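Local coordinates for Uly1 (Catenovulum maritimum, PDB 7DRQ), which probably cleaves the algal polysaccharide ulvan as a calcium-binding lyase of polysaccharide lyase family 24, at residues D291-A296 / L359-Q364. Sequence-based numbering, arbitrary orientation.
Sequences DGMFYA and LHLIGQ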
ATOM      1  N   ASP A 291      15.964  -8.193   7.179  1.00 10.49           N
ATOM      2  CA  ASP A 291      17.163  -8.726   6.546  1.00  9.68           C
ATOM      3  C   ASP A 291      16.774  -9.283   5.185  1.00 11.75           C
ATOM      4  O   ASP A 291      15.606  -9.582   4.922  1.00 10.95           O
ATOM      5  CB  ASP A 291      17.835  -9.827   7.408  1.00  9.65           C
ATOM      6  CG  ASP A 291      17.047 -11.138   7.411  1.00 14.67           C
ATOM      7  OD1 ASP A 291      17.307 -11.983   6.532  1.00 16.63           O
ATOM      8  OD2 ASP A 291      16.172 -11.321   8.293  1.00 12.65           O
ATOM      9  N   GLY A 292      17.769  -9.420   4.318  1.00 10.24           N
ATOM     10  CA  GLY A 292      17.578 -10.075   3.046  1.00 10.94           C
ATOM     11  C   GLY A 292      16.781  -9.267   2.042  1.00 12.52           C
ATOM     12  O   GLY A 292      16.267  -8.183   2.357  1.00 12.27           O
HETATM   13  N   MSE A 293      16.690  -9.780   0.830  1.00 12.47           N
HETATM   14  CA  MSE A 293      15.846  -9.208  -0.211  1.00  9.96           C
HETATM   15  C   MSE A 293      15.377 -10.375  -1.074  1.00 11.28           C
HETATM   16  O   MSE A 293      16.178 -11.217  -1.489  1.00 12.02           O
HETATM   17  CB  MSE A 293      16.611  -8.161  -1.020  1.00 11.12           C
HETATM   18  CG  MSE A 293      15.776  -7.450  -2.048  1.00 11.43           C
HETATM   19 SE   MSE A 293      16.862  -6.012  -2.863  1.00 21.36          SE
HETATM   20  CE  MSE A 293      17.004  -4.788  -1.373  1.00 13.21           C
ATOM     21  N   PHE A 294      14.080 -10.434  -1.350  1.00 11.39           N
ATOM     22  CA  PHE A 294      13.487 -11.647  -1.901  1.00 10.54           C
ATOM     23  C   PHE A 294      12.501 -11.300  -3.008  1.00  9.55           C
ATOM     24  O   PHE A 294      11.907 -10.220  -3.021  1.00 11.22           O
ATOM     25  CB  PHE A 294      12.790 -12.450  -0.794  1.00  9.57           C
ATOM     26  CG  PHE A 294      13.668 -12.728   0.396  1.00  9.58           C
ATOM     27  CD1 PHE A 294      14.463 -13.861   0.443  1.00 11.74           C
ATOM     28  CD2 PHE A 294      13.724 -11.827   1.462  1.00  9.62           C
ATOM     29  CE1 PHE A 294      15.294 -14.108   1.544  1.00 11.35           C
ATOM     30  CE2 PHE A 294      14.545 -12.064   2.548  1.00 10.65           C
ATOM     31  CZ  PHE A 294      15.326 -13.215   2.594  1.00 11.21           C
ATOM     32  N   TYR A 295      12.297 -12.256  -3.922  1.00  9.40           N
ATOM     33  CA  TYR A 295      11.426 -12.031  -5.069  1.00 11.32           C
ATOM     34  C   TYR A 295      10.962 -13.373  -5.608  1.00 10.17           C
ATOM     35  O   TYR A 295      11.745 -14.328  -5.667  1.00 10.36           O
ATOM     36  CB  TYR A 295      12.158 -11.242  -6.164  1.00 11.37           C
ATOM     37  CG  TYR A 295      11.552 -11.301  -7.559  1.00 11.16           C
ATOM     38  CD1 TYR A 295      10.461 -10.507  -7.897  1.00  9.69           C
ATOM     39  CD2 TYR A 295      12.126 -12.086  -8.552  1.00  9.38           C
ATOM     40  CE1 TYR A 295       9.933 -10.520  -9.181  1.00 10.56           C
ATOM     41  CE2 TYR A 295      11.596 -12.133  -9.832  1.00 10.40           C
ATOM     42  CZ  TYR A 295      10.498 -11.347 -10.140  1.00 13.97           C
ATOM     43  OH  TYR A 295       9.993 -11.363 -11.414  1.00 11.72           O
ATOM     44  N   ALA A 296       9.696 -13.440  -6.002  1.00 11.14           N
ATOM     45  CA  ALA A 296       9.177 -14.623  -6.671  1.00 11.18           C
ATOM     46  C   ALA A 296       8.059 -14.188  -7.603  1.00 11.73           C
ATOM     47  O   ALA A 296       7.462 -13.125  -7.420  1.00 11.17           O
ATOM     48  CB  ALA A 296       8.671 -15.670  -5.669  1.00  9.59           C
ATOM     49  N   LEU A 359      14.017  -6.955 -14.403  1.00 11.53           N
ATOM     50  CA  LEU A 359      13.705  -7.035 -12.983  1.00 11.37           C
ATOM     51  C   LEU A 359      14.518  -5.986 -12.234  1.00 11.83           C
ATOM     52  O   LEU A 359      15.733  -5.900 -12.418  1.00 11.16           O
ATOM     53  CB  LEU A 359      14.020  -8.429 -12.444  1.00 13.04           C
ATOM     54  CG  LEU A 359      14.097  -8.575 -10.925  1.00 13.27           C
ATOM     55  CD1 LEU A 359      12.726  -8.384 -10.326  1.00 11.13           C
ATOM     56  CD2 LEU A 359      14.688  -9.937 -10.537  1.00 13.82           C
ATOM     57  N   HIS A 360      13.849  -5.216 -11.374  1.00 11.71           N
ATOM     58  CA  HIS A 360      14.468  -4.122 -10.635  1.00 12.00           C
ATOM     59  C   HIS A 360      13.992  -4.149  -9.193  1.00  9.73           C
ATOM     60  O   HIS A 360      12.787  -4.251  -8.948  1.00 12.89           O
ATOM     61  CB  HIS A 360      14.114  -2.767 -11.264  1.00 11.18           C
ATOM     62  CG  HIS A 360      14.704  -2.572 -12.621  1.00  9.22           C
ATOM     63  ND1 HIS A 360      15.927  -1.970 -12.817  1.00  9.20           N
ATOM     64  CD2 HIS A 360      14.255  -2.924 -13.847  1.00 11.02           C
ATOM     65  CE1 HIS A 360      16.212  -1.965 -14.105  1.00 10.50           C
ATOM     66  NE2 HIS A 360      15.206  -2.524 -14.755  1.00 11.70           N
ATOM     67  N   LEU A 361      14.929  -4.043  -8.245  1.00 11.81           N
ATOM     68  CA  LEU A 361      14.614  -3.929  -6.823  1.00  9.45           C
ATOM     69  C   LEU A 361      15.504  -2.882  -6.176  1.00 12.49           C
ATOM     70  O   LEU A 361      16.698  -2.800  -6.473  1.00 11.66           O
ATOM     71  CB  LEU A 361      14.810  -5.251  -6.066  1.00  8.54           C
ATOM     72  CG  LEU A 361      14.205  -6.495  -6.725  1.00 11.83           C
ATOM     73  CD1 LEU A 361      15.250  -7.264  -7.543  1.00 11.34           C
ATOM     74  CD2 LEU A 361      13.584  -7.387  -5.665  1.00 11.84           C
ATOM     75  N   ILE A 362      14.928  -2.109  -5.256  1.00 10.88           N
ATOM     76  CA  ILE A 362      15.671  -1.073  -4.553  1.00 10.77           C
ATOM     77  C   ILE A 362      15.489  -1.263  -3.051  1.00 10.19           C
ATOM     78  O   ILE A 362      14.518  -1.864  -2.588  1.00 10.09           O
ATOM     79  CB  ILE A 362      15.239   0.346  -4.973  1.00 11.95           C
ATOM     80  CG1 ILE A 362      13.768   0.585  -4.648  1.00 12.62           C
ATOM     81  CG2 ILE A 362      15.510   0.558  -6.460  1.00 13.69           C
ATOM     82  CD1 ILE A 362      13.356   2.043  -4.803  1.00 10.26           C
ATOM     83  N   GLY A 363      16.452  -0.739  -2.297  1.00 11.59           N
ATOM     84  CA  GLY A 363      16.419  -0.845  -0.850  1.00 11.32           C
ATOM     85  C   GLY A 363      17.191   0.289  -0.212  1.00 12.69           C
ATOM     86  O   GLY A 363      18.029   0.937  -0.847  1.00 10.65           O
ATOM     87  N   GLN A 364      16.892   0.522   1.062  1.00  9.89           N
ATOM     88  CA  GLN A 364      17.669   1.426   1.902  1.00 11.76           C
ATOM     89  C   GLN A 364      18.200   0.626   3.082  1.00 12.91           C
ATOM     90  O   GLN A 364      17.425   0.040   3.844  1.00 11.03           O
ATOM     91  CB  GLN A 364      16.848   2.611   2.398  1.00 13.00           C
ATOM     92  CG  GLN A 364      17.719   3.605   3.161  1.00 16.52           C
ATOM     93  CD  GLN A 364      16.945   4.761   3.751  1.00 18.38           C
ATOM     94  OE1 GLN A 364      15.824   5.060   3.327  1.00 17.97           O
ATOM     95  NE2 GLN A 364      17.550   5.436   4.729  1.00 17.62           N
TER
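Tyr295 and Leu359 meet because both first torsions set CG anti to the backbone N (162° in Tyr295), and the two side chains reach across from opposing strands and overlap alongside each other. Their strands belong to two antiparallel sheets packed face to face, consistent with neighbouring blades of the beta-propeller expected for a BNR-repeat protein. The strand axes come within 9.2 Å and run nearly antiparallel, at 158°. No hydrogen bond joins the two segments; they meet mainly through side chains. Leu359 CD1 sits over one face of the Tyr295 ring, 3.7 Å from its centroid and almost on the ring normal, a CH-pi contact. Leu359 CD2 lies over the same face, above the CD2-CE2 side of the ring. The phenol oxygen is hydrogen-bonded to Arg274, on the strand 272-280 of the same sheet as Tyr295. An alanine in place of Tyr295 would probably open a gap above Leu359 CD1 and leave Arg274 without this hydroxyl partner. Two residues on, Leu361 points to the same side. Its CD2 approaches Tyr295 CB at 4.1 Å, and its CB lies 3.9 Å from the SE of selenomethionine Met293. Val353, on strand 350-353, touches both Tyr295 and Leu359. The Met293 chain is extended until it bends at chi3 (-69°). Its CE ends 4.0 Å from Gly363 CA, where a CB on Gly363 would clash with this methyl.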